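Oxidoreductase (Neisseria gonorrhoeae, PDB 5UFA) probably moves electrons between NADP(H) and ferredoxin or flavodoxin through its bound FAD, as ferredoxin-NADP reductases do. Local coordinates at residues A[19-24]-A[99-104]; A[43-48]-A[70-75]; A[123-128]-A[228-233]; A[154-159]-A[188-193]. All blocks are in the same frame, centred on the assembly; numbering follows the deposited sequence.

In the fold
From the N terminus, strand 17-27 runs antiparallel to strand 101-105 in interaction 1, closing a long loop that takes in most of the FAD-binding barrel. Nested inside that loop, interaction 2 joins the loops before strands 50-57 and 76-82; the two touch where Leu104 CD2 packs on Tyr43 CD1. The chain then enters the NADP-binding half. Interaction 3 pairs strand 122-128 with strand 227-233, and interaction 4, nested within its loop, pairs strand 150-157 with strand 184-191. Strands 122-128 and 150-157 are neighbours in one parallel sheet, so interactions 3 and 4 are continuous, about 13 Å apart between centres, and both reach the bound NADP.

Interaction 1 (A[19-24]-A[99-104]); sequences EEKILW and GDTILL
Glu20 and Ile102 face each other as a hydrogen-bonded antiparallel pair in the six-stranded sheet of the FAD-binding domain, the antiparallel beta-barrel of the ferredoxin-NADP reductase family. Backbone bonds come first. Glu20 N gives its hydrogen to Ile102 O and Ile102 N returns one to Glu20 O, each at 2.8 Å; the return bond is straight at the hydrogen (169°), yet its donor stands above the carbonyl plane of Glu20. Where segment 99-104 is still loop, the ladder carries on: Ile22 N binds Asp100 O at 2.9 Å, and Gly99 N closes on Ile22 O.

Apolar packing lies on the side of Ile22 and Ile102, whose side chains meet at about a right angle, Ile22 CD1 resting 3.7 Å from Ile102 CG2. Ile37 of strand 32-38 touches both. Next to them the bent chain of Glu20 lays CG 3.8 Å from Leu104 CB, and its carboxylate turns to Thr18 and Ser38, so a buried acid has hydroxyl partners.

On the other face, Glu19 and Leu103 run side by side, with Glu19 CG 3.7 Å from Leu103 CD2, and the Glu19 carboxylate bonds to Tyr56 OH of strand 50-57. Lys21 crosses Thr101 with its aliphatic part: kinked along its length, it lays CD 3.4 Å from Gly99 O.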
# COMPACT_ATOMS: atom_id res chain seq x y z
N GLU A 19 6.69 20.85 12.04
CA GLU A 19 7.70 21.02 11.00
C GLU A 19 8.76 19.93 11.14
O GLU A 19 9.49 19.88 12.13
CB GLU A 19 8.35 22.39 11.06
CG GLU A 19 7.39 23.56 10.87
CD GLU A 19 8.12 24.91 10.74
OE1 GLU A 19 7.46 25.93 10.43
OE2 GLU A 19 9.36 24.95 10.93
N GLU A 20 8.84 19.07 10.13
CA GLU A 20 9.84 18.02 10.08
C GLU A 20 10.83 18.29 8.95
O GLU A 20 10.68 19.24 8.17
CB GLU A 20 9.18 16.65 9.89
CG GLU A 20 8.11 16.33 10.92
CD GLU A 20 8.65 16.35 12.33
OE1 GLU A 20 9.81 15.90 12.54
OE2 GLU A 20 7.91 16.81 13.23
N LYS A 21 11.82 17.40 8.82
CA LYS A 21 12.83 17.53 7.79
C LYS A 21 12.84 16.30 6.90
O LYS A 21 12.61 15.18 7.37
CB LYS A 21 14.25 17.71 8.37
CG LYS A 21 14.39 18.90 9.29
CD LYS A 21 15.22 19.99 8.64
CE LYS A 21 14.56 21.35 8.78
NZ LYS A 21 14.62 21.87 10.18
N ILE A 22 13.12 16.52 5.62
CA ILE A 22 13.41 15.42 4.71
C ILE A 22 14.78 14.88 5.09
O ILE A 22 15.78 15.59 5.00
CB ILE A 22 13.41 15.89 3.26
CG1 ILE A 22 12.13 16.65 2.92
CG2 ILE A 22 13.59 14.69 2.35
CD1 ILE A 22 10.93 15.81 2.92
N LEU A 23 14.84 13.61 5.45
CA LEU A 23 16.12 13.00 5.75
C LEU A 23 16.83 12.48 4.51
O LEU A 23 18.06 12.52 4.45
CB LEU A 23 15.94 11.88 6.77
CG LEU A 23 15.21 12.32 8.03
CD1 LEU A 23 14.98 11.12 8.90
CD2 LEU A 23 15.97 13.39 8.78
N TRP A 24 16.09 11.96 3.53
CA TRP A 24 16.71 11.53 2.28
C TRP A 24 15.62 11.35 1.24
O TRP A 24 14.44 11.27 1.56
CB TRP A 24 17.51 10.25 2.45
CG TRP A 24 16.80 9.12 3.12
CD1 TRP A 24 16.95 8.70 4.41
CD2 TRP A 24 15.82 8.24 2.53
NE1 TRP A 24 16.15 7.63 4.65
CE2 TRP A 24 15.44 7.32 3.52
CE3 TRP A 24 15.25 8.13 1.26
CZ2 TRP A 24 14.52 6.31 3.29
CZ3 TRP A 24 14.32 7.13 1.03
CH2 TRP A 24 13.96 6.24 2.04
N GLY A 99 17.09 17.80 4.00
CA GLY A 99 17.17 19.01 4.79
C GLY A 99 16.01 19.96 4.59
O GLY A 99 15.85 20.89 5.40
N ASP A 100 15.20 19.76 3.56
CA ASP A 100 14.04 20.61 3.37
C ASP A 100 13.03 20.42 4.48
O ASP A 100 12.86 19.32 5.02
CB ASP A 100 13.36 20.35 2.02
CG ASP A 100 14.15 20.88 0.87
OD1 ASP A 100 15.00 21.78 1.08
OD2 ASP A 100 13.91 20.42 -0.27
N THR A 101 12.36 21.51 4.82
CA THR A 101 11.26 21.47 5.76
C THR A 101 10.03 20.85 5.09
O THR A 101 9.66 21.24 3.98
CB THR A 101 10.95 22.88 6.23
OG1 THR A 101 12.09 23.42 6.90
CG2 THR A 101 9.73 22.90 7.15
N ILE A 102 9.39 19.91 5.77
CA ILE A 102 8.11 19.38 5.30
C ILE A 102 7.21 19.30 6.52
O ILE A 102 7.66 19.04 7.64
CB ILE A 102 8.24 18.01 4.61
CG1 ILE A 102 6.90 17.60 3.97
CG2 ILE A 102 8.67 16.94 5.62
CD1 ILE A 102 7.01 16.35 3.06
N LEU A 103 5.92 19.53 6.29
CA LEU A 103 4.95 19.60 7.37
C LEU A 103 4.28 18.24 7.54
O LEU A 103 3.88 17.61 6.56
CB LEU A 103 3.89 20.66 7.08
CG LEU A 103 4.38 22.08 6.80
CD1 LEU A 103 3.18 23.04 6.61
CD2 LEU A 103 5.28 22.52 7.96
N LEU A 104 4.16 17.81 8.80
CA LEU A 104 3.52 16.55 9.12
C LEU A 104 2.30 16.85 9.97
O LEU A 104 2.42 17.34 11.11
CB LEU A 104 4.48 15.63 9.87
CG LEU A 104 3.91 14.35 10.48
CD1 LEU A 104 3.38 13.46 9.36
CD2 LEU A 104 4.97 13.62 11.33

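Interaction 2 (A[43-48]-A[70-75]); sequences YRFKAG and SAEYAD
Glu72 reaches over to segment 43-48 from the second position of a type I beta turn, Ala71 to Ala74, and so ties together two connections of the FAD-binding beta-barrel: the one leading into strand 50-57 and the one leading into strand 76-82. From CB, the chain leaves with CG anti to its own carbonyl carbon (chi1 -83°) and stays extended, which carries it across the gap. CG lies over one face of the Phe45 ring, offset toward the rim, and comes 3.4 Å from Phe45 O. CD follows past the same carbonyl. At the tip, OE1 accepts the backbone N-H of Ala47 at 3.1 Å; the bond is nearly straight (166°) and meets the oxygen on its anti side, 28° out of the carboxylate plane. OE2 takes a weak bond from a water that also donates to Phe45 O at 2.7 Å, while a second water donates to Phe45 O and, weakly, to Glu72 O.

The Phe45 ring is also touched by Val68, Leu77 and Ser137, the last from helix 133-138 of the NADP-binding half. Arg39 bonds to Glu72 O and to Tyr43 O, bridging both segments from outside. Within the contact the ring is met at its edge as well: Ser70 O lies near its plane, 3.6 Å from Phe45 CZ.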
# COMPACT_ATOMS: atom_id res chain seq x y z
N TYR A 43 4.29 10.97 17.39
CA TYR A 43 3.53 10.62 16.19
C TYR A 43 3.33 9.11 16.17
O TYR A 43 4.29 8.35 16.01
CB TYR A 43 4.23 11.04 14.91
CG TYR A 43 3.33 10.89 13.70
CD1 TYR A 43 2.34 11.84 13.43
CD2 TYR A 43 3.47 9.81 12.83
CE1 TYR A 43 1.53 11.73 12.32
CE2 TYR A 43 2.62 9.69 11.71
CZ TYR A 43 1.67 10.66 11.47
OH TYR A 43 0.84 10.58 10.37
N ARG A 44 2.08 8.69 16.32
CA ARG A 44 1.73 7.29 16.37
C ARG A 44 0.74 7.00 15.25
O ARG A 44 -0.16 7.81 14.98
CB ARG A 44 1.15 6.90 17.75
CG ARG A 44 2.14 6.89 18.91
CD ARG A 44 3.31 5.90 18.70
NE ARG A 44 4.62 6.56 18.77
CZ ARG A 44 5.79 6.01 18.44
NH1 ARG A 44 5.86 4.75 18.01
NH2 ARG A 44 6.92 6.71 18.55
N PHE A 45 0.92 5.86 14.61
CA PHE A 45 0.07 5.43 13.52
C PHE A 45 -0.03 3.92 13.58
O PHE A 45 0.80 3.25 14.19
CB PHE A 45 0.61 5.91 12.16
CG PHE A 45 1.85 5.17 11.70
CD1 PHE A 45 3.11 5.56 12.15
CD2 PHE A 45 1.75 4.11 10.83
CE1 PHE A 45 4.26 4.90 11.74
CE2 PHE A 45 2.89 3.44 10.41
CZ PHE A 45 4.15 3.83 10.87
N LYS A 46 -1.08 3.40 12.98
CA LYS A 46 -1.25 1.96 12.83
C LYS A 46 -0.86 1.58 11.42
O LYS A 46 -1.19 2.29 10.47
CB LYS A 46 -2.68 1.50 13.13
CG LYS A 46 -3.07 1.67 14.58
CD LYS A 46 -4.57 1.65 14.80
CE LYS A 46 -4.86 1.64 16.28
NZ LYS A 46 -6.05 2.47 16.58
N ALA A 47 -0.13 0.47 11.30
CA ALA A 47 0.25 -0.04 10.00
C ALA A 47 -0.97 -0.09 9.09
O ALA A 47 -2.04 -0.56 9.49
CB ALA A 47 0.89 -1.42 10.15
N GLY A 48 -0.84 0.51 7.91
CA GLY A 48 -1.95 0.63 6.98
C GLY A 48 -2.54 2.02 6.89
O GLY A 48 -3.37 2.26 6.01
N SER A 70 6.97 2.69 6.18
CA SER A 70 7.89 2.19 7.19
C SER A 70 7.12 1.57 8.36
O SER A 70 5.90 1.73 8.51
CB SER A 70 8.77 3.32 7.72
OG SER A 70 8.02 4.51 7.99
N ALA A 71 7.85 0.86 9.22
CA ALA A 71 7.22 0.11 10.30
C ALA A 71 6.78 1.03 11.43
O ALA A 71 7.35 2.10 11.65
CB ALA A 71 8.20 -0.94 10.83
N GLU A 72 5.75 0.60 12.16
CA GLU A 72 5.34 1.32 13.36
C GLU A 72 6.50 1.57 14.32
O GLU A 72 6.55 2.62 14.98
CB GLU A 72 4.30 0.53 14.11
CG GLU A 72 2.95 0.70 13.62
CD GLU A 72 2.01 -0.09 14.46
OE1 GLU A 72 1.12 -0.70 13.85
OE2 GLU A 72 2.19 -0.11 15.70
N TYR A 73 7.43 0.63 14.43
CA TYR A 73 8.50 0.74 15.40
C TYR A 73 9.70 1.52 14.88
O TYR A 73 10.61 1.82 15.65
CB TYR A 73 8.93 -0.66 15.87
CG TYR A 73 9.19 -1.63 14.75
CD1 TYR A 73 10.37 -1.58 14.00
CD2 TYR A 73 8.24 -2.59 14.40
CE1 TYR A 73 10.61 -2.46 12.94
CE2 TYR A 73 8.46 -3.49 13.34
CZ TYR A 73 9.65 -3.42 12.62
OH TYR A 73 9.87 -4.30 11.57
N ALA A 74 9.72 1.86 13.59
CA ALA A 74 10.87 2.56 13.02
C ALA A 74 10.94 3.99 13.54
O ALA A 74 9.93 4.57 13.97
CB ALA A 74 10.81 2.55 11.49
N ASP A 75 12.15 4.56 13.49
CA ASP A 75 12.45 5.88 14.04
C ASP A 75 12.35 7.01 13.03
O ASP A 75 12.56 8.17 13.40
CB ASP A 75 13.84 5.89 14.69
CG ASP A 75 13.93 4.90 15.84
OD1 ASP A 75 12.88 4.66 16.46
OD2 ASP A 75 15.01 4.36 16.13
O HOH W 1 3.46 3.86 15.72
O HOH W 2 0.25 2.29 16.70

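Interaction 3 (A[123-128]-A[228-233]); sequences LVMLCT and RFMICG. With NAP (NADP nicotinamide-adenine-dinucleotide phosphate), chain E.
Val124 and Phe229 lie side by side on one face of two parallel strands, with Val124 CG1 3.7 Å from CE1 of the ring. Leu126 crosses the same ring obliquely and brings CD1 to 3.5 Å from Phe229 CD1, so the CD1-CE1 side of the ring's rim meets two aliphatic branches, which lie on opposite sides of the ring plane. On the other face Met125 and Met230 run alongside each other, their CG atoms 3.7 Å apart, before the Met230 chain bends at chi2 (-77°), so that its end leads away from strand 123-128 while CG stays in contact. Leu123 CD1 reaches Met230 CG at 3.9 Å.

Four regular backbone bonds set these pairs in register, alternating from strand to strand: Val124 N to Arg228 O, Met230 N to Val124 O, Leu126 N to Met230 O at 2.8 Å, and Cys232 N to Leu126 O. A fifth, Thr128 N to Cys232 O, is weak at 3.4 Å, at the end where the strands finish.

Further out, Phe135 of helix 133-138 covers the methionines and cysteines, while helix 235-247 lies over Leu126, Phe229 and Ile231, and Tyr250 meets Phe229 edge to face. Arg228 turns away to a salt bridge with Asp119. Thr128 OG1 bonds to Asn234 N, and its CB stands 3.2 Å from NAP O4B: these are two neighbouring inner strands of a Rossmann-like parallel sheet sandwiched by helices, with the dinucleotide at the C-terminal ends of its strands.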
# COMPACT_ATOMS: atom_id res chain seq x y z
N LEU A 123 -4.35 -14.25 4.23
CA LEU A 123 -4.52 -12.83 3.95
C LEU A 123 -3.98 -12.54 2.55
O LEU A 123 -2.83 -12.87 2.24
CB LEU A 123 -3.80 -11.97 5.00
CG LEU A 123 -3.93 -10.43 4.89
CD1 LEU A 123 -5.34 -10.02 5.20
CD2 LEU A 123 -2.95 -9.68 5.81
N VAL A 124 -4.81 -11.91 1.71
CA VAL A 124 -4.41 -11.54 0.35
C VAL A 124 -4.57 -10.03 0.22
O VAL A 124 -5.68 -9.50 0.32
CB VAL A 124 -5.26 -12.26 -0.72
CG1 VAL A 124 -4.84 -11.81 -2.15
CG2 VAL A 124 -5.16 -13.76 -0.55
N MET A 125 -3.45 -9.34 -0.01
CA MET A 125 -3.45 -7.90 -0.24
C MET A 125 -3.30 -7.62 -1.74
O MET A 125 -2.34 -8.08 -2.36
CB MET A 125 -2.34 -7.23 0.56
CG MET A 125 -2.46 -7.44 2.08
SD MET A 125 -0.96 -7.08 3.03
CE MET A 125 0.21 -8.26 2.39
N LEU A 126 -4.25 -6.89 -2.32
CA LEU A 126 -4.28 -6.57 -3.75
C LEU A 126 -4.12 -5.06 -3.95
O LEU A 126 -4.92 -4.27 -3.44
CB LEU A 126 -5.60 -7.04 -4.37
CG LEU A 126 -5.99 -8.51 -4.13
CD1 LEU A 126 -7.45 -8.74 -4.43
CD2 LEU A 126 -5.13 -9.43 -5.01
N CYS A 127 -3.11 -4.67 -4.71
CA CYS A 127 -2.83 -3.25 -4.92
C CYS A 127 -2.34 -2.96 -6.34
O CYS A 127 -1.89 -3.84 -7.08
CB CYS A 127 -1.80 -2.77 -3.90
SG CYS A 127 -0.34 -3.80 -3.85
N THR A 128 -2.45 -1.68 -6.70
CA THR A 128 -1.91 -1.14 -7.94
C THR A 128 -0.99 0.02 -7.62
O THR A 128 -1.27 0.81 -6.71
CB THR A 128 -3.01 -0.64 -8.89
OG1 THR A 128 -3.58 0.56 -8.36
CG2 THR A 128 -4.08 -1.68 -9.07
N ARG A 228 -9.13 -13.68 3.37
CA ARG A 228 -9.43 -12.31 3.76
C ARG A 228 -8.67 -11.37 2.84
O ARG A 228 -7.45 -11.49 2.70
CB ARG A 228 -9.04 -12.07 5.22
CG ARG A 228 -9.78 -13.00 6.17
CD ARG A 228 -11.30 -12.78 6.18
NE ARG A 228 -11.96 -13.73 7.08
CZ ARG A 228 -12.41 -14.93 6.71
NH1 ARG A 228 -12.31 -15.32 5.44
NH2 ARG A 228 -12.98 -15.73 7.60
N PHE A 229 -9.40 -10.43 2.23
CA PHE A 229 -8.88 -9.55 1.18
C PHE A 229 -8.73 -8.11 1.65
O PHE A 229 -9.64 -7.54 2.25
CB PHE A 229 -9.81 -9.54 -0.04
CG PHE A 229 -9.67 -10.74 -0.89
CD1 PHE A 229 -8.65 -10.81 -1.82
CD2 PHE A 229 -10.57 -11.78 -0.80
CE1 PHE A 229 -8.50 -11.94 -2.64
CE2 PHE A 229 -10.45 -12.90 -1.62
CZ PHE A 229 -9.42 -12.98 -2.54
N MET A 230 -7.59 -7.50 1.29
CA MET A 230 -7.36 -6.07 1.39
C MET A 230 -7.17 -5.53 -0.02
O MET A 230 -6.47 -6.15 -0.82
CB MET A 230 -6.09 -5.73 2.18
CG MET A 230 -5.78 -6.58 3.40
SD MET A 230 -6.77 -6.14 4.80
CE MET A 230 -6.16 -4.51 5.20
N ILE A 231 -7.76 -4.38 -0.32
CA ILE A 231 -7.64 -3.76 -1.64
C ILE A 231 -7.22 -2.31 -1.49
O ILE A 231 -7.91 -1.53 -0.83
CB ILE A 231 -8.94 -3.83 -2.44
CG1 ILE A 231 -9.65 -5.19 -2.27
CG2 ILE A 231 -8.63 -3.55 -3.92
CD1 ILE A 231 -11.01 -5.26 -2.95
N CYS A 232 -6.13 -1.93 -2.16
CA CYS A 232 -5.73 -0.53 -2.16
C CYS A 232 -5.09 -0.16 -3.48
O CYS A 232 -4.08 -0.74 -3.89
CB CYS A 232 -4.78 -0.23 -1.01
SG CYS A 232 -4.23 1.50 -1.00
N GLY A 233 -5.64 0.84 -4.13
CA GLY A 233 -5.01 1.29 -5.35
C GLY A 233 -5.92 2.20 -6.13
O GLY A 233 -6.73 2.93 -5.55
PA NAP E . -2.27 3.32 -12.56
O1A NAP E . -3.37 3.18 -11.59
O2A NAP E . -2.76 4.03 -13.84
O5B NAP E . -1.66 1.86 -12.97
C5B NAP E . -1.16 0.95 -11.97
C4B NAP E . -1.79 -0.39 -12.25
O4B NAP E . -3.23 -0.33 -12.05
C3B NAP E . -1.59 -0.93 -13.66
O3B NAP E . -1.33 -2.33 -13.56
C2B NAP E . -2.97 -0.73 -14.29
O2B NAP E . -3.29 -1.57 -15.42
C1B NAP E . -3.85 -1.05 -13.10
N9A NAP E . -5.23 -0.62 -13.26
C8A NAP E . -5.67 0.59 -13.72
N7A NAP E . -6.98 0.69 -13.80
C5A NAP E . -7.43 -0.55 -13.36
C6A NAP E . -8.72 -1.10 -13.26
N6A NAP E . -9.83 -0.46 -13.59
N1A NAP E . -8.82 -2.39 -12.84
C2A NAP E . -7.69 -3.06 -12.55
N3A NAP E . -6.43 -2.64 -12.61
C4A NAP E . -6.36 -1.37 -13.03
O3 NAP E . -1.11 4.16 -11.87
PN NAP E . 0.33 4.58 -12.39
O1N NAP E . 1.28 4.67 -11.26
O2N NAP E . 0.68 3.69 -13.53
O5D NAP E . 0.02 6.06 -12.87
C5D NAP E . 1.07 7.02 -13.13
C4D NAP E . 0.51 8.18 -13.91
O4D NAP E . 0.19 7.77 -15.26
C3D NAP E . -0.78 8.79 -13.36
O3D NAP E . -0.83 10.17 -13.68
C2D NAP E . -1.86 8.07 -14.16
O2D NAP E . -3.11 8.75 -14.16
C1D NAP E . -1.17 8.00 -15.52
N1N NAP E . -1.70 6.86 -16.39
C2N NAP E . -1.03 5.70 -16.27
C3N NAP E . -1.43 4.59 -16.97
C7N NAP E . -0.75 3.27 -16.75
O7N NAP E . -1.09 2.30 -17.42
N7N NAP E . 0.21 3.21 -15.84
C4N NAP E . -2.53 4.70 -17.82
C5N NAP E . -3.20 5.90 -17.93
C6N NAP E . -2.76 6.98 -17.20
P2B NAP E . -3.04 -1.02 -16.93
O1X NAP E . -1.56 -0.84 -17.11
O2X NAP E . -3.69 -2.09 -17.82
O3X NAP E . -3.78 0.31 -17.10

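Interaction 4 (A[154-159]-A[188-193]); sequences IHSVSF and VPVTTR. With NAP (NADP nicotinamide-adenine-dinucleotide phosphate), chain E.
Strands 154-157 and 188-191 run parallel, 19° apart, and their backbones are laced by bonds that pass back and forth. His155 N gives to Val188 O, Val190 N to His155 O at 2.8 Å, Val157 N to Val190 O, and Thr192 N to Val157 O. Beyond the regular strands Arg193 N adds one more to Ser158 O at 2.9 Å, so the two segments stay paired as they turn toward the nucleotide.

On one face of the sheet, Ile154 and Val188 lie alongside each other, and Ile154 CG2 crosses to Val190 CG2 at 3.7 Å; helices 205-210 and 213-218 cover this face. These strands belong to the Rossmann-like NADP-binding domain, and their C-terminal ends, with the residues just after them, form part of the pocket for the adenosine ribose and its 2'-phosphate. Ser156 OG shares a hydrogen bond with NAP O3B at 2.7 Å. With OG1 placed between its backbone N and carbonyl carbon (chi1 50°), Thr192 serves two groups at once: it donates to phosphate oxygen O1X at 2.5 Å and accepts from O3B of the ribose. Ser158 OG lies 2.6 Å from the same O1X, though where its proton points is not settled.

Arg193 extends along the phosphate side, and its guanidinium lies beside the phosphate, although its exact position is doubtful. The stem of Arg193 packs on Phe159, whose ring takes CB over its face, 4.0 Å from the centroid, as a CH-pi contact.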
# COMPACT_ATOMS: atom_id res chain seq x y z
N ILE A 154 -0.15 -9.18 -3.87
CA ILE A 154 -0.22 -9.08 -5.33
C ILE A 154 -0.20 -7.60 -5.71
O ILE A 154 -1.09 -6.83 -5.31
CB ILE A 154 -1.44 -9.81 -5.89
CG1 ILE A 154 -1.26 -11.33 -5.76
CG2 ILE A 154 -1.68 -9.43 -7.34
CD1 ILE A 154 -1.97 -11.96 -4.63
N HIS A 155 0.81 -7.22 -6.49
CA HIS A 155 1.10 -5.83 -6.84
C HIS A 155 1.02 -5.66 -8.35
O HIS A 155 1.78 -6.29 -9.08
CB HIS A 155 2.50 -5.45 -6.35
CG HIS A 155 2.82 -4.00 -6.52
ND1 HIS A 155 4.11 -3.54 -6.72
CD2 HIS A 155 2.03 -2.90 -6.49
CE1 HIS A 155 4.08 -2.22 -6.81
NE2 HIS A 155 2.83 -1.81 -6.68
N SER A 156 0.12 -4.79 -8.81
CA SER A 156 -0.09 -4.58 -10.25
C SER A 156 0.50 -3.24 -10.66
O SER A 156 0.12 -2.20 -10.12
CB SER A 156 -1.57 -4.64 -10.62
OG SER A 156 -1.73 -4.46 -12.02
N VAL A 157 1.42 -3.28 -11.63
CA VAL A 157 1.97 -2.09 -12.27
C VAL A 157 2.03 -2.36 -13.77
O VAL A 157 1.89 -3.50 -14.23
CB VAL A 157 3.38 -1.74 -11.75
CG1 VAL A 157 3.35 -1.44 -10.26
CG2 VAL A 157 4.32 -2.89 -12.05
N SER A 158 2.27 -1.31 -14.55
CA SER A 158 2.27 -1.49 -16.00
C SER A 158 3.55 -2.15 -16.49
O SER A 158 3.50 -2.99 -17.40
CB SER A 158 2.05 -0.16 -16.70
OG SER A 158 0.70 0.25 -16.52
N PHE A 159 4.70 -1.78 -15.95
CA PHE A 159 5.97 -2.28 -16.45
C PHE A 159 6.87 -2.70 -15.30
O PHE A 159 6.81 -2.10 -14.22
CB PHE A 159 6.70 -1.22 -17.30
CG PHE A 159 5.96 -0.85 -18.56
CD1 PHE A 159 5.04 0.18 -18.57
CD2 PHE A 159 6.18 -1.56 -19.74
CE1 PHE A 159 4.36 0.51 -19.74
CE2 PHE A 159 5.51 -1.22 -20.92
CZ PHE A 159 4.59 -0.19 -20.91
N VAL A 188 3.50 -11.83 -5.52
CA VAL A 188 3.20 -12.05 -6.94
C VAL A 188 3.16 -10.71 -7.66
O VAL A 188 2.21 -9.93 -7.47
CB VAL A 188 1.87 -12.81 -7.13
CG1 VAL A 188 1.55 -12.95 -8.63
CG2 VAL A 188 1.94 -14.19 -6.45
N PRO A 189 4.17 -10.37 -8.45
CA PRO A 189 4.08 -9.17 -9.29
C PRO A 189 3.19 -9.40 -10.50
O PRO A 189 3.21 -10.46 -11.13
CB PRO A 189 5.53 -8.91 -9.70
CG PRO A 189 6.16 -10.26 -9.67
CD PRO A 189 5.50 -10.98 -8.52
N VAL A 190 2.41 -8.37 -10.82
CA VAL A 190 1.58 -8.32 -12.01
C VAL A 190 2.03 -7.11 -12.81
O VAL A 190 2.01 -5.98 -12.30
CB VAL A 190 0.09 -8.19 -11.66
CG1 VAL A 190 -0.76 -8.06 -12.92
CG2 VAL A 190 -0.37 -9.35 -10.78
N THR A 191 2.47 -7.35 -14.05
CA THR A 191 2.80 -6.28 -14.98
C THR A 191 1.82 -6.34 -16.14
O THR A 191 1.74 -7.35 -16.85
CB THR A 191 4.26 -6.36 -15.47
OG1 THR A 191 4.53 -7.66 -16.01
CG2 THR A 191 5.22 -6.06 -14.34
N THR A 192 1.05 -5.26 -16.33
CA THR A 192 -0.10 -5.29 -17.22
C THR A 192 0.22 -4.95 -18.67
O THR A 192 -0.59 -5.28 -19.55
CB THR A 192 -1.17 -4.32 -16.71
OG1 THR A 192 -0.56 -3.04 -16.46
CG2 THR A 192 -1.74 -4.86 -15.41
N ARG A 193 1.35 -4.28 -18.94
CA ARG A 193 1.71 -3.85 -20.29
C ARG A 193 3.04 -4.40 -20.78
O ARG A 193 3.49 -3.98 -21.86
CB ARG A 193 1.73 -2.33 -20.36
CG ARG A 193 0.41 -1.78 -20.01
CD ARG A 193 0.30 -0.31 -20.22
NE ARG A 193 -1.11 0.02 -20.21
CZ ARG A 193 -1.59 1.23 -20.04
NH1 ARG A 193 -0.79 2.23 -19.73
NH2 ARG A 193 -2.90 1.42 -20.07
PA NAP E . -2.27 3.32 -12.56
O1A NAP E . -3.37 3.18 -11.59
O2A NAP E . -2.76 4.03 -13.84
O5B NAP E . -1.66 1.86 -12.97
C5B NAP E . -1.16 0.95 -11.97
C4B NAP E . -1.79 -0.39 -12.25
O4B NAP E . -3.23 -0.33 -12.05
C3B NAP E . -1.59 -0.93 -13.66
O3B NAP E . -1.33 -2.33 -13.56
C2B NAP E . -2.97 -0.73 -14.29
O2B NAP E . -3.29 -1.57 -15.42
C1B NAP E . -3.85 -1.05 -13.10
N9A NAP E . -5.23 -0.62 -13.26
C8A NAP E . -5.67 0.59 -13.72
N7A NAP E . -6.98 0.69 -13.80
C5A NAP E . -7.43 -0.55 -13.36
C6A NAP E . -8.72 -1.10 -13.26
N6A NAP E . -9.83 -0.46 -13.59
N1A NAP E . -8.82 -2.39 -12.84
C2A NAP E . -7.69 -3.06 -12.55
N3A NAP E . -6.43 -2.64 -12.61
C4A NAP E . -6.36 -1.37 -13.03
O3 NAP E . -1.11 4.16 -11.87
PN NAP E . 0.33 4.58 -12.39
O1N NAP E . 1.28 4.67 -11.26
O2N NAP E . 0.68 3.69 -13.53
O5D NAP E . 0.02 6.06 -12.87
C5D NAP E . 1.07 7.02 -13.13
C4D NAP E . 0.51 8.18 -13.91
O4D NAP E . 0.19 7.77 -15.26
C3D NAP E . -0.78 8.79 -13.36
O3D NAP E . -0.83 10.17 -13.68
C2D NAP E . -1.86 8.07 -14.16
O2D NAP E . -3.11 8.75 -14.16
C1D NAP E . -1.17 8.00 -15.52
N1N NAP E . -1.70 6.86 -16.39
C2N NAP E . -1.03 5.70 -16.27
C3N NAP E . -1.43 4.59 -16.97
C7N NAP E . -0.75 3.27 -16.75
O7N NAP E . -1.09 2.30 -17.42
N7N NAP E . 0.21 3.21 -15.84
C4N NAP E . -2.53 4.70 -17.82
C5N NAP E . -3.20 5.90 -17.93
C6N NAP E . -2.76 6.98 -17.20
P2B NAP E . -3.04 -1.02 -16.93
O1X NAP E . -1.56 -0.84 -17.11
O2X NAP E . -3.69 -2.09 -17.82
O3X NAP E . -3.78 0.31 -17.10